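Local coordinates for TRAP-type transporter, periplasmic component (Cupriavidus necator, PDB 4P8B), which probably serves as the periplasmic solute-binding component of a TRAP transporter, capturing (S)-2-acetolactate for uptake, at residues K174-G179 with Q214-S219. Sequence-based numbering, arbitrary orientation.
Sequences KLRVVG and QENPQS. With X2X ((2S)-2-hydroxy-2-methyl-3-oxobutanoic acid), chain D.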
loop_
_atom_site.group_PDB
_atom_site.type_symbol
_atom_site.label_atom_id
_atom_site.label_comp_id
_atom_site.label_asym_id
_atom_site.label_seq_id
_atom_site.Cartn_x
_atom_site.Cartn_y
_atom_site.Cartn_z
ATOM N N LYS A 174 -16.438 12.875 5.652
ATOM C CA LYS A 174 -15.246 13.471 5.069
ATOM C C LYS A 174 -14.075 12.541 5.316
ATOM O O LYS A 174 -13.473 12.525 6.379
ATOM C CB LYS A 174 -14.974 14.838 5.689
ATOM C CG LYS A 174 -16.077 15.843 5.453
ATOM C CD LYS A 174 -15.730 17.195 6.107
ATOM C CE LYS A 174 -16.842 18.218 5.937
ATOM N NZ LYS A 174 -18.113 17.805 6.592
ATOM N N LEU A 175 -13.778 11.715 4.335
ATOM C CA LEU A 175 -12.762 10.692 4.504
ATOM C C LEU A 175 -11.529 11.056 3.706
ATOM O O LEU A 175 -11.618 11.380 2.534
ATOM C CB LEU A 175 -13.293 9.334 4.063
ATOM C CG LEU A 175 -14.408 8.818 4.982
ATOM C CD1 LEU A 175 -14.991 7.536 4.400
ATOM C CD2 LEU A 175 -13.894 8.600 6.403
ATOM N N ARG A 176 -10.379 11.054 4.359
ATOM C CA ARG A 176 -9.137 11.231 3.626
ATOM C C ARG A 176 -8.801 9.984 2.831
ATOM O O ARG A 176 -8.894 8.874 3.343
ATOM C CB ARG A 176 -8.001 11.565 4.593
ATOM C CG ARG A 176 -6.625 11.715 3.938
ATOM C CD ARG A 176 -5.916 10.382 3.933
ATOM N NE ARG A 176 -4.616 10.467 3.282
ATOM C CZ ARG A 176 -3.751 9.461 3.244
ATOM N NH1 ARG A 176 -4.024 8.304 3.816
ATOM N NH2 ARG A 176 -2.583 9.636 2.631
ATOM N N VAL A 177 -8.346 10.209 1.593
ATOM C CA VAL A 177 -7.776 9.176 0.741
ATOM C C VAL A 177 -6.459 9.709 0.171
ATOM O O VAL A 177 -6.167 10.908 0.260
ATOM C CB VAL A 177 -8.759 8.746 -0.385
ATOM C CG1 VAL A 177 -10.029 8.109 0.217
ATOM C CG2 VAL A 177 -9.098 9.898 -1.297
ATOM N N VAL A 178 -5.670 8.835 -0.438
ATOM C CA VAL A 178 -4.484 9.256 -1.162
ATOM C C VAL A 178 -4.955 9.859 -2.468
ATOM O O VAL A 178 -6.025 9.484 -2.970
ATOM C CB VAL A 178 -3.575 8.047 -1.444
ATOM C CG1 VAL A 178 -2.374 8.458 -2.270
ATOM C CG2 VAL A 178 -3.138 7.402 -0.143
ATOM N N GLY A 179 -4.156 10.733 -3.066
ATOM C CA GLY A 179 -4.510 11.364 -4.328
ATOM C C GLY A 179 -4.379 10.488 -5.561
ATOM O O GLY A 179 -3.602 10.793 -6.458
ATOM N N GLN A 214 -10.315 7.982 7.643
ATOM C CA GLN A 214 -9.243 7.589 6.750
ATOM C C GLN A 214 -9.344 6.076 6.524
ATOM O O GLN A 214 -10.286 5.437 7.010
ATOM C CB GLN A 214 -7.869 7.989 7.349
ATOM C CG GLN A 214 -7.513 7.306 8.654
ATOM C CD GLN A 214 -6.837 5.968 8.483
ATOM O OE1 GLN A 214 -5.816 5.882 7.795
ATOM N NE2 GLN A 214 -7.341 4.926 9.124
ATOM N N GLU A 215 -8.382 5.502 5.805
ATOM C CA GLU A 215 -8.379 4.080 5.540
ATOM C C GLU A 215 -6.943 3.622 5.380
ATOM O O GLU A 215 -6.155 4.271 4.697
ATOM C CB GLU A 215 -9.228 3.764 4.284
ATOM C CG GLU A 215 -9.019 4.699 3.085
ATOM C CD GLU A 215 -7.780 4.369 2.257
ATOM O OE1 GLU A 215 -7.684 3.226 1.761
ATOM O OE2 GLU A 215 -6.898 5.256 2.086
ATOM N N ASN A 216 -6.566 2.555 6.058
ATOM C CA ASN A 216 -5.151 2.140 6.069
ATOM C C ASN A 216 -5.023 0.766 6.705
ATOM O O ASN A 216 -5.943 0.300 7.402
ATOM C CB ASN A 216 -4.286 3.130 6.875
ATOM C CG ASN A 216 -3.391 3.999 6.005
ATOM O OD1 ASN A 216 -2.568 3.490 5.259
ATOM N ND2 ASN A 216 -3.520 5.310 6.126
ATOM N N PRO A 217 -3.904 0.077 6.465
ATOM C CA PRO A 217 -3.719 -1.217 7.112
ATOM C C PRO A 217 -3.661 -1.114 8.629
ATOM O O PRO A 217 -3.293 -0.071 9.207
ATOM C CB PRO A 217 -2.387 -1.711 6.513
ATOM C CG PRO A 217 -2.228 -0.939 5.273
ATOM C CD PRO A 217 -2.774 0.417 5.589
ATOM N N GLN A 218 -3.960 -2.222 9.298
ATOM C CA GLN A 218 -3.921 -2.251 10.735
ATOM C C GLN A 218 -2.565 -1.840 11.280
ATOM O O GLN A 218 -2.481 -1.143 12.271
ATOM C CB GLN A 218 -4.288 -3.640 11.258
ATOM C CG GLN A 218 -4.466 -3.703 12.774
ATOM C CD GLN A 218 -3.177 -3.871 13.521
ATOM O OE1 GLN A 218 -2.169 -4.286 12.954
ATOM N NE2 GLN A 218 -3.180 -3.526 14.814
ATOM N N SER A 219 -1.491 -2.254 10.631
ATOM C CA SER A 219 -0.181 -1.964 11.189
ATOM C C SER A 219 0.154 -0.470 11.155
ATOM O O SER A 219 0.919 0.006 11.987
ATOM C CB SER A 219 0.901 -2.774 10.485
ATOM O OG SER A 219 0.981 -2.427 9.118
HETATM O OAD X2X D . -0.731 7.503 2.591
HETATM C CAH X2X D . -1.056 6.384 3.105
HETATM O OAE X2X D . -2.206 6.195 3.601
HETATM C CAI X2X D . -0.081 5.253 3.121
HETATM C CAB X2X D . 1.036 5.603 4.080
HETATM O OAF X2X D . -0.721 4.036 3.376
HETATM C CAG X2X D . 0.435 5.163 1.721
HETATM O OAC X2X D . 1.519 5.668 1.425
HETATM C CAA X2X D . -0.379 4.490 0.668
HETATM O O HOH W 1 -6.781 7.190 4.030
HETATM O O HOH W 2 -6.364 5.995 -0.505
#
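Arg176 and Gln214 approach to 4.8 Å between their CA atoms, where strands 174-177 and 214-216 run in roughly the same direction, at 38°. This is the substrate cleft of a TRAP solute-binding protein of the DctP family, and the diverging strand ends grip the carboxylate of (2S)-2-acetolactate. Arg176, its CG anti to the backbone N (chi1 177°), bends at chi2 and presents the guanidinium edge-on: NH1 reaches X2X OAE and NH2 reaches X2X OAD, each at 2.8 Å and nearly straight. This bidentate pair holds carboxylate and guanidinium edge to edge; Gln79, Asn100 and Arg155 complete the site. One guanidinium face lies over the backbone N of Val178, while NH2 also bonds Met197 O; Val178 itself sends CG2 against X2X OAD. Beside the guanidinium, with ND2 near its edge, Asn216 takes the ligand with both ends of its amide, OD1 accepting from the hydroxyl OAF at 2.7 Å and ND2 donating to OAE. The other ND2 hydrogen goes to Gln214 OE1 (2.9 Å), which lies in the Asn216 amide plane; Gln214 thus acts from the second shell, its NE2 held by Ser158. Backbone bonds of Lys174 with Asp212 and Arg176 with Gly213 join the strands; where these part, water bridges them. Water 1 accepts from Arg176 NH1 and Glu215 N and lies within hydrogen-bonding distance of Arg176 O and Glu215 OE2. Glu215, bent back at chi2, places OE2 4.5 Å from Arg176 NH1 but well out of the guanidinium plane, so no N-H points at it and any direct attraction is probably long-range. Its OE1 is hydrogen-bonded to Tyr239 OH and salt-bridged to acetolactate-binding Arg155. Water 2 accepts from Val178 N at 2.9 Å and donates to Glu215 OE2 at 2.7 Å.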